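PHO85 cyclin-10 (Saccharomyces cerevisiae, PDB 4KRD) partners the cyclin-dependent kinase Pho85 as its cyclin, forming a holoenzyme that phosphorylates and negatively regulates glycogen synthase Gsy2. Local coordinates at residues A41-T46 with R135-A140; Y102-F107 with T145-D150. All coordinates share one frame; numbering follows the deposited sequence.

Contact 1 (A41-T46 with R135-A140)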
loop_
_atom_site.group_PDB
_atom_site.type_symbol
_atom_site.label_atom_id
_atom_site.label_comp_id
_atom_site.label_asym_id
_atom_site.label_seq_id
_atom_site.Cartn_x
_atom_site.Cartn_y
_atom_site.Cartn_z
ATOM N N ALA B 41 12.125 4.088 23.717
ATOM C CA ALA B 41 12.653 3.179 24.732
ATOM C C ALA B 41 12.374 1.707 24.403
ATOM O O ALA B 41 13.240 0.852 24.573
ATOM C CB ALA B 41 12.092 3.536 26.116
ATOM N N ASN B 42 11.165 1.408 23.937
ATOM C CA ASN B 42 10.826 0.035 23.576
ATOM C C ASN B 42 11.681 -0.459 22.420
ATOM O O ASN B 42 12.045 -1.627 22.361
ATOM C CB ASN B 42 9.341 -0.084 23.226
ATOM C CG ASN B 42 8.445 0.213 24.408
ATOM O OD1 ASN B 42 8.911 0.288 25.548
ATOM N ND2 ASN B 42 7.156 0.387 24.147
ATOM N N PHE B 43 11.996 0.452 21.505
ATOM C CA PHE B 43 12.823 0.159 20.348
ATOM C C PHE B 43 14.218 -0.236 20.831
ATOM O O PHE B 43 14.722 -1.317 20.521
ATOM C CB PHE B 43 12.867 1.414 19.462
ATOM C CG PHE B 43 13.518 1.217 18.116
ATOM C CD1 PHE B 43 13.644 -0.042 17.551
ATOM C CD2 PHE B 43 13.976 2.319 17.399
ATOM C CE1 PHE B 43 14.226 -0.206 16.301
ATOM C CE2 PHE B 43 14.561 2.168 16.150
ATOM C CZ PHE B 43 14.697 0.896 15.608
ATOM N N LYS B 44 14.838 0.645 21.606
ATOM C CA LYS B 44 16.154 0.376 22.189
ATOM C C LYS B 44 16.181 -0.904 23.021
ATOM O O LYS B 44 17.100 -1.715 22.900
ATOM C CB LYS B 44 16.607 1.569 23.033
ATOM N N GLU B 45 15.167 -1.102 23.852
ATOM C CA GLU B 45 15.164 -2.261 24.750
ATOM C C GLU B 45 14.991 -3.578 23.987
ATOM O O GLU B 45 15.552 -4.609 24.367
ATOM C CB GLU B 45 14.096 -2.101 25.834
ATOM C CG GLU B 45 14.255 -3.068 26.995
ATOM C CD GLU B 45 13.135 -2.941 28.011
ATOM O OE1 GLU B 45 12.299 -2.029 27.858
ATOM O OE2 GLU B 45 13.087 -3.754 28.959
ATOM N N THR B 46 14.229 -3.541 22.894
ATOM C CA THR B 46 14.080 -4.714 22.031
ATOM C C THR B 46 15.434 -5.101 21.461
ATOM O O THR B 46 15.803 -6.278 21.440
ATOM C CB THR B 46 13.084 -4.446 20.873
ATOM O OG1 THR B 46 11.791 -4.130 21.405
ATOM C CG2 THR B 46 12.961 -5.664 19.962
ATOM N N ARG B 135 23.593 0.426 11.917
ATOM C CA ARG B 135 23.056 0.430 10.561
ATOM C C ARG B 135 21.652 -0.166 10.511
ATOM O O ARG B 135 20.859 0.196 9.643
ATOM C CB ARG B 135 23.995 -0.314 9.606
ATOM C CG ARG B 135 25.291 0.446 9.318
ATOM C CD ARG B 135 26.153 -0.305 8.312
ATOM N NE ARG B 135 27.348 0.451 7.951
ATOM C CZ ARG B 135 28.218 0.076 7.025
ATOM N NH1 ARG B 135 28.031 -1.048 6.345
ATOM N NH2 ARG B 135 29.274 0.836 6.769
ATOM N N MET B 136 21.359 -1.086 11.428
ATOM C CA MET B 136 20.019 -1.662 11.537
ATOM C C MET B 136 18.986 -0.610 11.939
ATOM O O MET B 136 17.869 -0.589 11.425
ATOM C CB MET B 136 20.015 -2.815 12.542
ATOM C CG MET B 136 18.668 -3.510 12.704
ATOM S SD MET B 136 18.093 -4.368 11.214
ATOM C CE MET B 136 19.395 -5.581 11.004
ATOM N N ILE B 137 19.362 0.253 12.874
ATOM C CA ILE B 137 18.502 1.351 13.309
ATOM C C ILE B 137 18.188 2.297 12.158
ATOM O O ILE B 137 17.039 2.672 11.942
ATOM C CB ILE B 137 19.154 2.136 14.469
ATOM C CG1 ILE B 137 19.086 1.307 15.755
ATOM C CG2 ILE B 137 18.474 3.473 14.668
ATOM C CD1 ILE B 137 19.978 1.832 16.878
ATOM N N ILE B 138 19.225 2.689 11.432
ATOM C CA ILE B 138 19.069 3.512 10.243
ATOM C C ILE B 138 18.038 2.919 9.269
ATOM O O ILE B 138 17.093 3.593 8.867
ATOM C CB ILE B 138 20.421 3.679 9.547
ATOM C CG1 ILE B 138 21.369 4.489 10.444
ATOM C CG2 ILE B 138 20.267 4.390 8.209
ATOM C CD1 ILE B 138 22.718 4.733 9.811
ATOM N N ALA B 139 18.226 1.659 8.900
ATOM C CA ALA B 139 17.330 0.993 7.940
ATOM C C ALA B 139 15.890 0.860 8.431
ATOM O O ALA B 139 14.934 1.119 7.679
ATOM C CB ALA B 139 17.896 -0.387 7.576
ATOM N N ALA B 140 15.716 0.448 9.692
ATOM C CA ALA B 140 14.376 0.199 10.227
ATOM C C ALA B 140 13.578 1.489 10.357
ATOM O O ALA B 140 12.368 1.519 10.100
ATOM C CB ALA B 140 14.453 -0.537 11.568
#

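Contact 2 (Y102-F107 with T145-D150)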
loop_
_atom_site.group_PDB
_atom_site.type_symbol
_atom_site.label_atom_id
_atom_site.label_comp_id
_atom_site.label_asym_id
_atom_site.label_seq_id
_atom_site.Cartn_x
_atom_site.Cartn_y
_atom_site.Cartn_z
ATOM N N TYR B 102 8.427 4.539 15.219
ATOM C CA TYR B 102 9.280 3.676 16.013
ATOM C C TYR B 102 8.611 2.342 16.365
ATOM O O TYR B 102 9.291 1.322 16.479
ATOM C CB TYR B 102 9.792 4.435 17.246
ATOM C CG TYR B 102 10.530 5.691 16.830
ATOM C CD1 TYR B 102 11.733 5.601 16.145
ATOM C CD2 TYR B 102 10.011 6.954 17.083
ATOM C CE1 TYR B 102 12.408 6.715 15.739
ATOM C CE2 TYR B 102 10.695 8.097 16.685
ATOM C CZ TYR B 102 11.898 7.962 16.018
ATOM O OH TYR B 102 12.611 9.063 15.600
ATOM N N LEU B 103 7.287 2.337 16.503
ATOM C CA LEU B 103 6.573 1.083 16.742
ATOM C C LEU B 103 6.723 0.165 15.533
ATOM O O LEU B 103 6.993 -1.029 15.675
ATOM C CB LEU B 103 5.092 1.324 17.037
ATOM C CG LEU B 103 4.761 2.279 18.192
ATOM C CD1 LEU B 103 3.256 2.561 18.265
ATOM C CD2 LEU B 103 5.289 1.729 19.509
ATOM N N VAL B 104 6.559 0.728 14.342
ATOM C CA VAL B 104 6.752 -0.044 13.116
ATOM C C VAL B 104 8.222 -0.465 12.970
ATOM O O VAL B 104 8.520 -1.593 12.568
ATOM C CB VAL B 104 6.271 0.728 11.854
ATOM C CG1 VAL B 104 6.762 0.038 10.596
ATOM C CG2 VAL B 104 4.718 0.842 11.823
ATOM N N ALA B 105 9.138 0.445 13.293
ATOM C CA ALA B 105 10.560 0.125 13.265
ATOM C C ALA B 105 10.858 -1.055 14.169
ATOM O O ALA B 105 11.655 -1.948 13.828
ATOM C CB ALA B 105 11.395 1.336 13.689
ATOM N N THR B 106 10.242 -1.043 15.346
ATOM C CA THR B 106 10.445 -2.125 16.298
ATOM C C THR B 106 9.901 -3.441 15.749
ATOM O O THR B 106 10.542 -4.490 15.872
ATOM C CB THR B 106 9.804 -1.819 17.667
ATOM O OG1 THR B 106 10.337 -0.600 18.190
ATOM C CG2 THR B 106 10.075 -2.967 18.666
ATOM N N PHE B 107 8.731 -3.390 15.124
ATOM C CA PHE B 107 8.160 -4.606 14.570
ATOM C C PHE B 107 8.997 -5.159 13.426
ATOM O O PHE B 107 9.061 -6.371 13.238
ATOM C CB PHE B 107 6.703 -4.431 14.104
ATOM C CG PHE B 107 6.086 -5.726 13.673
ATOM C CD1 PHE B 107 5.586 -6.614 14.623
ATOM C CD2 PHE B 107 6.064 -6.096 12.333
ATOM C CE1 PHE B 107 5.050 -7.839 14.243
ATOM C CE2 PHE B 107 5.536 -7.331 11.945
ATOM C CZ PHE B 107 5.027 -8.198 12.903
ATOM N N THR B 145 9.263 4.843 7.923
ATOM C CA THR B 145 8.658 6.081 7.444
ATOM C C THR B 145 8.046 5.907 6.048
ATOM O O THR B 145 6.997 6.472 5.757
ATOM C CB THR B 145 9.648 7.286 7.414
ATOM O OG1 THR B 145 10.692 7.041 6.463
ATOM C CG2 THR B 145 10.234 7.558 8.807
ATOM N N LYS B 146 8.692 5.106 5.204
ATOM C CA LYS B 146 8.215 4.888 3.837
ATOM C C LYS B 146 6.980 3.975 3.776
ATOM O O LYS B 146 6.170 4.082 2.859
ATOM C CB LYS B 146 9.348 4.342 2.960
ATOM C CG LYS B 146 10.372 5.394 2.594
ATOM C CD LYS B 146 11.369 4.941 1.544
ATOM C CE LYS B 146 12.267 6.107 1.121
ATOM N NZ LYS B 146 13.275 5.724 0.103
ATOM N N LEU B 147 6.856 3.068 4.744
ATOM C CA LEU B 147 5.650 2.260 4.917
ATOM C C LEU B 147 4.463 3.063 5.449
ATOM O O LEU B 147 3.306 2.662 5.285
ATOM C CB LEU B 147 5.911 1.132 5.903
ATOM C CG LEU B 147 6.782 -0.036 5.451
ATOM C CD1 LEU B 147 7.110 -0.906 6.664
ATOM C CD2 LEU B 147 6.080 -0.857 4.396
ATOM N N LEU B 148 4.749 4.185 6.098
ATOM C CA LEU B 148 3.738 4.900 6.888
ATOM C C LEU B 148 3.311 6.257 6.347
ATOM O O LEU B 148 2.131 6.607 6.377
ATOM C CB LEU B 148 4.264 5.132 8.306
ATOM C CG LEU B 148 4.157 3.977 9.288
ATOM C CD1 LEU B 148 4.999 4.290 10.518
ATOM C CD2 LEU B 148 2.703 3.750 9.660
ATOM N N GLU B 149 4.275 7.049 5.903
ATOM C CA GLU B 149 3.985 8.450 5.607
ATOM C C GLU B 149 3.914 8.738 4.117
ATOM O O GLU B 149 4.712 8.221 3.342
ATOM C CB GLU B 149 5.031 9.348 6.260
ATOM C CG GLU B 149 5.084 9.241 7.782
ATOM C CD GLU B 149 3.951 9.980 8.473
ATOM O OE1 GLU B 149 3.041 10.485 7.780
ATOM O OE2 GLU B 149 3.977 10.054 9.718
ATOM N N ASP B 150 2.959 9.573 3.712
ATOM C CA ASP B 150 2.881 9.988 2.314
ATOM C C ASP B 150 4.023 10.906 1.957
ATOM O O ASP B 150 4.453 10.966 0.810
ATOM C CB ASP B 150 1.553 10.685 2.024
ATOM C CG ASP B 150 0.402 9.718 1.948
ATOM O OD1 ASP B 150 0.648 8.518 1.691
ATOM O OD2 ASP B 150 -0.750 10.149 2.140
#

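Contact 1 (A41-T46 with R135-A140)
Phe43 and Ile137 mark the nearest approach of the two backbones, with Phe43 CA and Ile137 CA 9.1 Å apart; both segments are inner turns of longer helices, 36-54 and 130-148. One aromatic ring bridges most of that gap. Phe43 holds CG nearly opposite its backbone N (chi1 -171°), and this extends the ring from helix 36-54 to helix 130-148. The far end of the ring does the touching. Its CZ lies 4.3 Å from Ala140 CB, and its CE2 lies 4.4 Å from Ile137 CG2. Both methyl groups meet the ring at a slant. Ile137 and Ala140 are about one helical turn apart, so the ring end lies against two successive turns of the same side of helix 130-148. The contact is light and wholly apolar. No hydrogen bond joins the segments.

Within helix 36-54 the Thr46 hydroxyl donates back to the previous turn, with OG1 2.7 Å from Asn42 O. Thr46 N also bonds to Asn42 O, at 3.0 Å. The two donors reach this oxygen from opposite faces of its carbonyl plane, so it is gripped twice.

Leu88 of helix 84-95 touches both Phe43 and Ile137, and Thr106 of helix 99-113 also packs on Phe43. Glu45 forms a salt bridge with Arg203. The centre of the contact is about 5 Å from the centre of the chain. The fold is mainly helical, and the arrangement belongs to the cyclin box, the helical bundle of this family, in which Phe43 of helix 36-54 packs against helix 130-148.

Contact 2 (Y102-F107 with T145-D150)
Val104 meets two consecutive leucines, Leu147 and Leu148, with one methyl group for each. Val104 and Leu148 reach for each other tip to tip. Val104 CG2 lies 3.7 Å from Leu148 CD1, and the same Leu148 CD1 is 4.0 Å from Val104 CB. Leu148 CD2 touches too, 4.1 Å from Val104 CG2, so both branches of the leucine close on one methyl. Leu147 comes in differently. Its side chain and that of Val104 cross obliquely, and Leu147 CD1 stands 4.1 Å from Val104 CG1. The valine torsion explains the split: CG1 is anti to the backbone N (chi1 168°), while CG2 sits opposite the carbonyl carbon, so each branch meets its own leucine. With an alanine at Leu148, CG and both its methyls are gone, and a gap would probably open beside Val104 CG2.

The leucines lie on the last turn of helix 130-148. Glu149 leaves helical geometry, although Glu149 N still bonds to Thr145 O at 2.8 Å. Beyond the turn, Asp150 forms salt bridges with basic side chains of another protein chain, probably the kinase partner. Lys146 bonds to the backbone of that chain.

Within the cyclin domain, Leu148 also packs on Thr100 and Val101 of helix 99-113. Val104 also touches Leu192, and so meets both the end of helix 130-148 and helix 189-203.

Contact 1 and contact 2 have centres about 12 Å apart and share helix 130-148, contact 1 using its middle and contact 2 its end. Along the chain the segments alternate: 41-46, 102-107, 135-140, 145-150. Helices 36-54 and 99-113 supply the other sides, and they touch each other directly. Phe43 CZ is 3.8 Å from Ala105 CB, and Thr46 OG1 is 3.4 Å from Thr106 CG2. Helix 130-148 joins in through Ala140 O, 3.7 Å from Ala105 CB. The three helices thus pack against one another within the cyclin domain, from its buried centre to the surface where another protein chain binds.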